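Local coordinates for periplasmic branched-chain amino acid-binding protein (PDB 3I09) that probably captures small carboxylate or branched-chain amino acid ligands in the periplasm for an ABC transporter, closing two lobes around them, at residues T114-H119 and K304-L309. Sequence-based numbering, arbitrary orientation.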
loop_
_atom_site.group_PDB
_atom_site.type_symbol
_atom_site.label_atom_id
_atom_site.label_comp_id
_atom_site.label_asym_id
_atom_site.label_seq_id
_atom_site.Cartn_x
_atom_site.Cartn_y
_atom_site.Cartn_z
ATOM N N THR A 114 -11.607 5.641 -11.824
ATOM C CA THR A 114 -13.006 5.294 -12.077
ATOM C C THR A 114 -13.852 5.970 -11.004
ATOM O O THR A 114 -13.334 6.349 -9.965
ATOM C CB THR A 114 -13.284 3.756 -12.087
ATOM O OG1 THR A 114 -13.794 3.319 -10.838
ATOM C CG2 THR A 114 -12.015 2.900 -12.441
ATOM N N PRO A 115 -15.141 6.095 -11.244
ATOM C CA PRO A 115 -16.061 6.616 -10.268
ATOM C C PRO A 115 -16.408 5.660 -9.137
ATOM O O PRO A 115 -17.106 6.078 -8.226
ATOM C CB PRO A 115 -17.338 6.872 -11.076
ATOM C CG PRO A 115 -16.976 6.690 -12.477
ATOM C CD PRO A 115 -15.840 5.732 -12.487
ATOM N N TYR A 116 -15.899 4.427 -9.197
ATOM C CA TYR A 116 -16.196 3.399 -8.214
ATOM C C TYR A 116 -14.987 2.931 -7.414
ATOM O O TYR A 116 -15.098 1.931 -6.689
ATOM C CB TYR A 116 -16.856 2.197 -8.931
ATOM C CG TYR A 116 -18.158 2.612 -9.576
ATOM C CD1 TYR A 116 -19.320 2.723 -8.818
ATOM C CD2 TYR A 116 -18.203 3.006 -10.893
ATOM C CE1 TYR A 116 -20.506 3.170 -9.379
ATOM C CE2 TYR A 116 -19.402 3.441 -11.463
ATOM C CZ TYR A 116 -20.529 3.530 -10.699
ATOM O OH TYR A 116 -21.704 3.975 -11.268
ATOM N N THR A 117 -13.857 3.645 -7.529
ATOM C CA THR A 117 -12.584 3.209 -6.960
ATOM C C THR A 117 -12.159 4.113 -5.822
ATOM O O THR A 117 -12.238 5.330 -5.942
ATOM C CB THR A 117 -11.524 3.226 -8.039
ATOM O OG1 THR A 117 -11.948 2.362 -9.116
ATOM C CG2 THR A 117 -10.128 2.795 -7.470
ATOM N N VAL A 118 -11.720 3.513 -4.724
ATOM C CA VAL A 118 -11.093 4.237 -3.654
ATOM C C VAL A 118 -9.699 3.643 -3.462
ATOM O O VAL A 118 -9.572 2.418 -3.346
ATOM C CB VAL A 118 -11.899 4.108 -2.357
ATOM C CG1 VAL A 118 -11.180 4.820 -1.189
ATOM C CG2 VAL A 118 -13.298 4.680 -2.580
ATOM N N HIS A 119 -8.677 4.510 -3.391
ATOM C CA HIS A 119 -7.310 4.070 -3.121
ATOM C C HIS A 119 -6.982 4.555 -1.717
ATOM O O HIS A 119 -6.809 5.742 -1.467
ATOM C CB HIS A 119 -6.333 4.581 -4.193
ATOM C CG HIS A 119 -5.073 3.749 -4.311
ATOM N ND1 HIS A 119 -4.022 4.115 -5.121
ATOM C CD2 HIS A 119 -4.738 2.543 -3.792
ATOM C CE1 HIS A 119 -3.063 3.210 -5.037
ATOM N NE2 HIS A 119 -3.470 2.238 -4.241
ATOM N N LYS A 304 -25.209 5.459 -4.489
ATOM C CA LYS A 304 -25.488 6.032 -3.183
ATOM C C LYS A 304 -24.306 5.876 -2.230
ATOM O O LYS A 304 -23.983 6.801 -1.518
ATOM C CB LYS A 304 -26.728 5.413 -2.544
ATOM C CG LYS A 304 -28.014 5.734 -3.319
ATOM C CD LYS A 304 -29.219 5.061 -2.700
ATOM C CE LYS A 304 -30.469 5.466 -3.450
ATOM N NZ LYS A 304 -31.682 4.907 -2.789
ATOM N N VAL A 305 -23.672 4.698 -2.226
ATOM C CA VAL A 305 -22.522 4.451 -1.327
ATOM C C VAL A 305 -21.335 5.325 -1.736
ATOM O O VAL A 305 -20.698 5.950 -0.877
ATOM C CB VAL A 305 -22.144 2.937 -1.270
ATOM C CG1 VAL A 305 -20.850 2.756 -0.484
ATOM C CG2 VAL A 305 -23.321 2.134 -0.645
HETATM N N MSE A 306 -21.071 5.447 -3.036
HETATM C CA MSE A 306 -19.959 6.285 -3.497
HETATM C C MSE A 306 -20.189 7.743 -3.094
HETATM O O MSE A 306 -19.244 8.403 -2.626
HETATM C CB MSE A 306 -19.723 6.182 -5.020
HETATM C CG MSE A 306 -19.071 4.896 -5.518
HETATM SE SE MSE A 306 -17.480 4.270 -4.640
HETATM C CE MSE A 306 -16.382 5.835 -4.789
ATOM N N ALA A 307 -21.429 8.225 -3.213
ATOM C CA ALA A 307 -21.764 9.596 -2.798
ATOM C C ALA A 307 -21.523 9.787 -1.288
ATOM O O ALA A 307 -20.933 10.801 -0.875
ATOM C CB ALA A 307 -23.218 9.978 -3.183
ATOM N N GLN A 308 -21.908 8.806 -0.471
ATOM C CA GLN A 308 -21.602 8.846 0.969
ATOM C C GLN A 308 -20.100 8.833 1.187
ATOM O O GLN A 308 -19.600 9.637 1.970
ATOM C CB GLN A 308 -22.209 7.689 1.767
ATOM C CG GLN A 308 -23.692 7.773 2.018
ATOM C CD GLN A 308 -24.070 8.911 2.973
ATOM O OE1 GLN A 308 -23.247 9.411 3.770
ATOM N NE2 GLN A 308 -25.306 9.300 2.910
ATOM N N LEU A 309 -19.376 7.926 0.524
ATOM C CA LEU A 309 -17.933 7.852 0.720
ATOM C C LEU A 309 -17.238 9.178 0.416
ATOM O O LEU A 309 -16.275 9.552 1.099
ATOM C CB LEU A 309 -17.323 6.713 -0.101
ATOM C CG LEU A 309 -17.585 5.302 0.416
ATOM C CD1 LEU A 309 -17.216 4.261 -0.672
ATOM C CD2 LEU A 309 -16.857 5.016 1.738
#
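M306, a selenomethionine, lays its bent side chain over the backbone of P115 and Y116, where a type I beta turn, T114 to T117, leads into strand 117-119. This strand pairs with strand 97-100 in the mixed sheet of one lobe of the type I periplasmic binding protein fold. Helix 302-309 packs beside it, the N-to-C axes of strand 117-119 and helix 304-309 lying 32° apart. No hydrogen bond crosses the contact, which illustrates a principle: one long apolar side chain, M306, supplies the largest share of the packing between helix and turn. Bends about CB-CG and CG-SE curl it as it advances, CE being turned off the CB-CG-SE line (chi3 -55°). SE sits 3.9 Å from Y116 CA. P115 O packs, without bonding, 3.5 Å from both M306 CG and M306 CE. CG passes obliquely by the Y116 ring, 4.0 Å from CD1; the phenol OH of Y116 hydrogen-bonds to D303, giving that ring a second tie to the helix. The turn has its own brace, an ST turn in which Y116 N donates to T114 OG1 at 2.9 Å. That hydroxyl donates in turn to T117 OG1, itself hydrogen-bonded to N88. Further along, V118 CG2 meets M306 CE at 4.0 Å and, more loosely, L309 CD1 at 4.4 Å.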